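Local coordinates for protein putative metal-dependent hydrolase (Bacillus subtilis, PDB 6KNS) that is a putative metal-dependent hydrolase of the metallo-beta-lactamase fold that binds zinc and calcium and may act as an RNase Z-like nuclease, at residues A[33-38]-A[126-131]; A[59-64]-A[92-97]. One frame throughout, in Å; residues are numbered along the deposited sequence.

How the interactions relate
Interaction 2 lies nested along the chain within the loop that interaction 1 closes, their centres about 10 Å apart. Strands 35-39 and 60-62 are neighbours in one sheet: interaction 2 adds the next strand to it, while interaction 1 packs the hairpin turn of the other sheet against it. Where they meet, Ser36 N probably donates to Asp59 OD2 at 2.8 Å, and Tyr35 CE2 packs on Asp59 CB at 3.4 Å. One calcium ion joins them through Asp34 O and Asp59 OD2, with Lys57 O completing the protein ligands. The two-zinc site lies beyond the other end of strand 60-62, a bound zinc about 11 Å from the side chain of Leu63.

Interaction 1: residues A[33-38]-A[126-131]; sequences GDYSLL and LTAGPF. With CA (calcium ion), chain F.
Ala128 opens the contact at the outer end of the Tyr35 ring: its CB lies 3.5 Å from Tyr35 OH, while its carbonyl oxygen comes obliquely to Tyr35 CE1 at 3.4 Å. That oxygen already accepts a hydrogen bond from Phe131 N, and Ala128 N donates to Phe131 O, the pair closing a type II' turn. Gly129 lays its CA over a face of the tyrosine ring, 3.8 Å from the centroid, a CH-pi contact; a CB here would run into the ring. Pro130 follows over the same face, its CD 3.5 Å from Tyr35 CG. Chi1 of Tyr35 (-160°) sets CG anti to the backbone N; beyond it the ring lies across the turn, Pro130 at CG and Ala128 at OH. Phe131, after the turn, brings CE2 to the edge of the tyrosine ring at CD1, 3.9 Å away, and its CD2 touches Leu37 CD2 at 4.1 Å. The contact is packing alone, part apolar and part ring against peptide, the Ala128-Gly129 peptide lying at Tyr35 CZ and OH. Asp34 O binds the calcium ion at 2.8 Å, and the water on that ion donates to Ser36 OG. Tyr35 has Ala60 of strand 60-62 as its lateral neighbour, while Phe131 on Phe30 and Ser32 of strand 27-32, and Leu37 on Ile133 of strand 131-137, pack hairpin 126-137 against the opposing sheet.

Interaction 2: residues A[59-64]-A[92-97]; sequences DAVILS and HTLPIY. With CA (calcium ion), chain F.
Val61 turns both its N-H and its C=O to strand 94-97. Its N donates to Pro95 O at 3.1 Å, and its O accepts from Tyr97 N at 2.9 Å. The first bond lies in the carbonyl plane of Pro95; in the second the donor is tilted 27° from the carbonyl plane of Val61. Leu63 N continues the ladder, donating to Tyr97 O at 3.0 Å with a more bent N-H...O angle of 148°. The CA-H groups of Ala60, Ile96 and Ile62 add weaker contacts to the same three carbonyl oxygens. On its other flank the strand is satisfied by strand 35-39, with Ala60 bonded to Ser36 and Leu38, and Ile62 to Leu38 and Asp40.

Side chains pack on both faces. Val61 and Ile96 stand alongside on one face, Val61 CG1 against Ile96 CG2 (4.1 Å), and Val61 CG2 meets Leu94 CD2 at 4.0 Å; Leu77 of helix 74-86 covers Val61 and Leu94. On the face of Ile62 and Tyr97, Ile62 CG1 rests on Tyr97 CB at 3.9 Å, while Ala60 CB approaches the edge of the tyrosine ring. Just ahead of strand 60-62, Leu94 CD1 packs on Asp59 C, and Pro95, which has no N-H to give, sets its CD 3.3 Å from Asp59 O. The Asp59 carboxylate heads elsewhere: CG is anti to the carbonyl carbon (chi1 -61°), and OD2 binds the calcium ion at 2.6 Å while accepting from Ser36 N. Two in-register parallel strands with helix 74-86 between them in sequence form a beta-alpha-beta crossover, and strand 60-62 leads toward the metal-binding HxHxDH motif of the metallo-beta-lactamase fold, His65 to His70, which supplies ligands to both zinc ions.

Interaction 1: residues A[33-38]-A[126-131]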
loop_
_atom_site.group_PDB
_atom_site.type_symbol
_atom_site.label_atom_id
_atom_site.label_comp_id
_atom_site.label_asym_id
_atom_site.label_seq_id
_atom_site.Cartn_x
_atom_site.Cartn_y
_atom_site.Cartn_z
ATOM N N GLY A 33 4.199 -26.905 -0.477
ATOM C CA GLY A 33 5.594 -27.278 -0.306
ATOM C C GLY A 33 6.392 -25.998 -0.256
ATOM O O GLY A 33 6.020 -25.104 0.481
ATOM N N ASP A 34 7.440 -25.876 -1.079
ATOM C CA ASP A 34 8.247 -24.623 -1.156
ATOM C C ASP A 34 7.686 -23.521 -2.067
ATOM O O ASP A 34 8.243 -22.427 -2.118
ATOM C CB ASP A 34 9.682 -24.913 -1.615
ATOM C CG ASP A 34 10.527 -25.534 -0.529
ATOM O OD1 ASP A 34 10.204 -25.323 0.669
ATOM O OD2 ASP A 34 11.524 -26.240 -0.877
ATOM N N TYR A 35 6.596 -23.814 -2.774
ATOM C CA TYR A 35 5.985 -22.844 -3.677
ATOM C C TYR A 35 5.046 -21.898 -2.947
ATOM O O TYR A 35 4.246 -22.347 -2.110
ATOM C CB TYR A 35 5.227 -23.558 -4.795
ATOM C CG TYR A 35 4.975 -22.685 -5.998
ATOM C CD1 TYR A 35 3.736 -22.084 -6.176
ATOM C CD2 TYR A 35 5.976 -22.468 -6.963
ATOM C CE1 TYR A 35 3.481 -21.291 -7.260
ATOM C CE2 TYR A 35 5.730 -21.655 -8.078
ATOM C CZ TYR A 35 4.466 -21.069 -8.204
ATOM O OH TYR A 35 4.147 -20.279 -9.241
ATOM N N SER A 36 5.166 -20.603 -3.298
ATOM C CA SER A 36 4.386 -19.520 -2.756
ATOM C C SER A 36 3.801 -18.654 -3.858
ATOM O O SER A 36 4.561 -18.074 -4.633
ATOM C CB SER A 36 5.261 -18.610 -1.885
ATOM O OG SER A 36 5.571 -19.268 -0.668
ATOM N N LEU A 37 2.468 -18.543 -3.866
ATOM C CA LEU A 37 1.728 -17.726 -4.832
ATOM C C LEU A 37 0.906 -16.664 -4.111
ATOM O O LEU A 37 0.130 -16.989 -3.234
ATOM C CB LEU A 37 0.765 -18.606 -5.642
ATOM C CG LEU A 37 -0.189 -17.965 -6.653
ATOM C CD1 LEU A 37 0.626 -17.296 -7.752
ATOM C CD2 LEU A 37 -1.228 -19.006 -7.205
ATOM N N LEU A 38 1.059 -15.413 -4.508
ATOM C CA LEU A 38 0.277 -14.341 -3.952
ATOM C C LEU A 38 -0.826 -14.024 -4.949
ATOM O O LEU A 38 -0.551 -13.735 -6.103
ATOM C CB LEU A 38 1.140 -13.087 -3.692
ATOM C CG LEU A 38 0.348 -11.866 -3.177
ATOM C CD1 LEU A 38 -0.200 -12.040 -1.774
ATOM C CD2 LEU A 38 1.129 -10.545 -3.269
ATOM N N LEU A 126 -3.783 -22.237 -16.486
ATOM C CA LEU A 126 -2.431 -21.718 -16.191
ATOM C C LEU A 126 -1.738 -22.600 -15.150
ATOM O O LEU A 126 -2.264 -22.812 -14.046
ATOM C CB LEU A 126 -2.500 -20.268 -15.703
ATOM C CG LEU A 126 -1.207 -19.605 -15.172
ATOM C CD1 LEU A 126 -0.242 -19.325 -16.314
ATOM C CD2 LEU A 126 -1.508 -18.343 -14.417
ATOM N N THR A 127 -0.554 -23.088 -15.478
ATOM C CA THR A 127 0.290 -23.764 -14.509
ATOM C C THR A 127 1.115 -22.768 -13.682
ATOM O O THR A 127 1.771 -21.902 -14.233
ATOM C CB THR A 127 1.240 -24.753 -15.231
ATOM O OG1 THR A 127 0.439 -25.677 -15.922
ATOM C CG2 THR A 127 2.127 -25.528 -14.238
ATOM N N ALA A 128 1.078 -22.894 -12.363
ATOM C CA ALA A 128 1.899 -22.074 -11.445
ATOM C C ALA A 128 2.499 -22.996 -10.412
ATOM O O ALA A 128 1.863 -23.317 -9.388
ATOM C CB ALA A 128 1.028 -20.988 -10.769
ATOM N N GLY A 129 3.709 -23.463 -10.700
ATOM C CA GLY A 129 4.363 -24.489 -9.896
ATOM C C GLY A 129 3.430 -25.686 -9.795
ATOM O O GLY A 129 2.997 -26.185 -10.809
ATOM N N PRO A 130 3.070 -26.113 -8.567
ATOM C CA PRO A 130 2.168 -27.260 -8.416
ATOM C C PRO A 130 0.686 -26.892 -8.547
ATOM O O PRO A 130 -0.171 -27.757 -8.434
ATOM C CB PRO A 130 2.507 -27.789 -7.010
ATOM C CG PRO A 130 2.979 -26.545 -6.265
ATOM C CD PRO A 130 3.493 -25.555 -7.271
ATOM N N PHE A 131 0.370 -25.642 -8.834
ATOM C CA PHE A 131 -1.037 -25.259 -9.007
ATOM C C PHE A 131 -1.440 -25.169 -10.480
ATOM O O PHE A 131 -0.619 -24.846 -11.337
ATOM C CB PHE A 131 -1.332 -23.903 -8.373
ATOM C CG PHE A 131 -1.050 -23.832 -6.891
ATOM C CD1 PHE A 131 -1.719 -24.633 -6.005
ATOM C CD2 PHE A 131 -0.145 -22.918 -6.404
ATOM C CE1 PHE A 131 -1.462 -24.549 -4.628
ATOM C CE2 PHE A 131 0.114 -22.809 -5.044
ATOM C CZ PHE A 131 -0.545 -23.629 -4.154
HETATM CA CA CA F . 9.748 -20.218 -2.880
HETATM O O HOH W 1 7.976 -19.931 -1.083
#

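Interaction 2: residues A[59-64]-A[92-97]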
loop_
_atom_site.group_PDB
_atom_site.type_symbol
_atom_site.label_atom_id
_atom_site.label_comp_id
_atom_site.label_asym_id
_atom_site.label_seq_id
_atom_site.Cartn_x
_atom_site.Cartn_y
_atom_site.Cartn_z
ATOM N N ASP A 59 7.241 -16.944 -5.181
ATOM C CA ASP A 59 7.471 -17.509 -6.503
ATOM C C ASP A 59 6.653 -16.854 -7.606
ATOM O O ASP A 59 7.078 -16.827 -8.755
ATOM C CB ASP A 59 7.162 -19.004 -6.516
ATOM C CG ASP A 59 8.045 -19.793 -5.545
ATOM O OD1 ASP A 59 9.146 -20.250 -5.934
ATOM O OD2 ASP A 59 7.650 -19.926 -4.386
ATOM N N ALA A 60 5.457 -16.372 -7.291
ATOM C CA ALA A 60 4.638 -15.753 -8.325
ATOM C C ALA A 60 3.528 -14.961 -7.699
ATOM O O ALA A 60 3.182 -15.181 -6.553
ATOM C CB ALA A 60 4.071 -16.829 -9.284
ATOM N N VAL A 61 3.020 -14.008 -8.461
ATOM C CA VAL A 61 1.873 -13.215 -8.107
ATOM C C VAL A 61 0.866 -13.370 -9.248
ATOM O O VAL A 61 1.257 -13.496 -10.397
ATOM C CB VAL A 61 2.244 -11.743 -7.966
ATOM C CG1 VAL A 61 1.000 -10.883 -7.659
ATOM C CG2 VAL A 61 3.323 -11.555 -6.882
ATOM N N ILE A 62 -0.424 -13.356 -8.917
ATOM C CA ILE A 62 -1.487 -13.281 -9.929
ATOM C C ILE A 62 -2.538 -12.288 -9.458
ATOM O O ILE A 62 -2.873 -12.259 -8.255
ATOM C CB ILE A 62 -2.121 -14.670 -10.247
ATOM C CG1 ILE A 62 -3.198 -14.545 -11.325
ATOM C CG2 ILE A 62 -2.785 -15.285 -9.026
ATOM C CD1 ILE A 62 -3.490 -15.910 -11.997
ATOM N N LEU A 63 -3.008 -11.484 -10.405
ATOM C CA LEU A 63 -3.893 -10.363 -10.186
ATOM C C LEU A 63 -5.251 -10.564 -10.870
ATOM O O LEU A 63 -5.314 -10.809 -12.058
ATOM C CB LEU A 63 -3.253 -9.113 -10.779
ATOM C CG LEU A 63 -1.897 -8.766 -10.178
ATOM C CD1 LEU A 63 -1.371 -7.496 -10.877
ATOM C CD2 LEU A 63 -1.976 -8.568 -8.622
ATOM N N SER A 64 -6.338 -10.506 -10.091
ATOM C CA SER A 64 -7.677 -10.729 -10.641
ATOM C C SER A 64 -8.094 -9.547 -11.541
ATOM O O SER A 64 -8.771 -9.747 -12.552
ATOM C CB SER A 64 -8.712 -10.854 -9.527
ATOM O OG SER A 64 -8.668 -9.700 -8.688
ATOM N N HIS A 92 16.505 -14.097 -9.628
ATOM C CA HIS A 92 15.276 -14.655 -10.228
ATOM C C HIS A 92 14.161 -13.601 -10.344
ATOM O O HIS A 92 13.737 -12.993 -9.361
ATOM C CB HIS A 92 14.771 -15.908 -9.480
ATOM C CG HIS A 92 15.591 -17.148 -9.747
ATOM N ND1 HIS A 92 16.467 -17.258 -10.815
ATOM C CD2 HIS A 92 15.657 -18.335 -9.086
ATOM C CE1 HIS A 92 17.045 -18.448 -10.792
ATOM N NE2 HIS A 92 16.567 -19.124 -9.758
ATOM N N THR A 93 13.738 -13.392 -11.580
ATOM C CA THR A 93 12.645 -12.523 -11.919
ATOM C C THR A 93 11.346 -13.123 -11.368
ATOM O O THR A 93 11.048 -14.305 -11.528
ATOM C CB THR A 93 12.598 -12.332 -13.455
ATOM O OG1 THR A 93 13.906 -11.972 -13.875
ATOM C CG2 THR A 93 11.644 -11.242 -13.874
ATOM N N LEU A 94 10.587 -12.306 -10.670
ATOM C CA LEU A 94 9.323 -12.765 -10.114
ATOM C C LEU A 94 8.280 -12.575 -11.219
ATOM O O LEU A 94 8.111 -11.456 -11.687
ATOM C CB LEU A 94 8.957 -11.928 -8.915
ATOM C CG LEU A 94 7.557 -12.120 -8.360
ATOM C CD1 LEU A 94 7.432 -13.545 -7.739
ATOM C CD2 LEU A 94 7.244 -10.999 -7.356
ATOM N N PRO A 95 7.592 -13.661 -11.631
ATOM C CA PRO A 95 6.516 -13.502 -12.613
ATOM C C PRO A 95 5.265 -12.901 -11.932
ATOM O O PRO A 95 4.892 -13.325 -10.827
ATOM C CB PRO A 95 6.265 -14.927 -13.156
ATOM C CG PRO A 95 6.868 -15.896 -12.082
ATOM C CD PRO A 95 7.966 -15.070 -11.383
ATOM N N ILE A 96 4.668 -11.904 -12.581
ATOM C CA ILE A 96 3.390 -11.355 -12.167
ATOM C C ILE A 96 2.400 -11.568 -13.312
ATOM O O ILE A 96 2.539 -10.960 -14.370
ATOM C CB ILE A 96 3.466 -9.866 -11.820
ATOM C CG1 ILE A 96 4.541 -9.600 -10.767
ATOM C CG2 ILE A 96 2.091 -9.369 -11.271
ATOM C CD1 ILE A 96 4.733 -8.132 -10.446
ATOM N N TYR A 97 1.454 -12.483 -13.089
ATOM C CA TYR A 97 0.385 -12.841 -14.030
ATOM C C TYR A 97 -0.796 -11.866 -13.907
ATOM O O TYR A 97 -1.250 -11.567 -12.806
ATOM C CB TYR A 97 -0.132 -14.273 -13.739
ATOM C CG TYR A 97 0.903 -15.333 -14.020
ATOM C CD1 TYR A 97 1.066 -15.817 -15.299
ATOM C CD2 TYR A 97 1.776 -15.778 -13.034
ATOM C CE1 TYR A 97 2.037 -16.762 -15.604
ATOM C CE2 TYR A 97 2.786 -16.745 -13.330
ATOM C CZ TYR A 97 2.893 -17.201 -14.621
ATOM O OH TYR A 97 3.815 -18.104 -14.993
HETATM CA CA CA F . 9.748 -20.218 -2.880
HETATM O O HOH W 1 7.976 -19.931 -1.083
#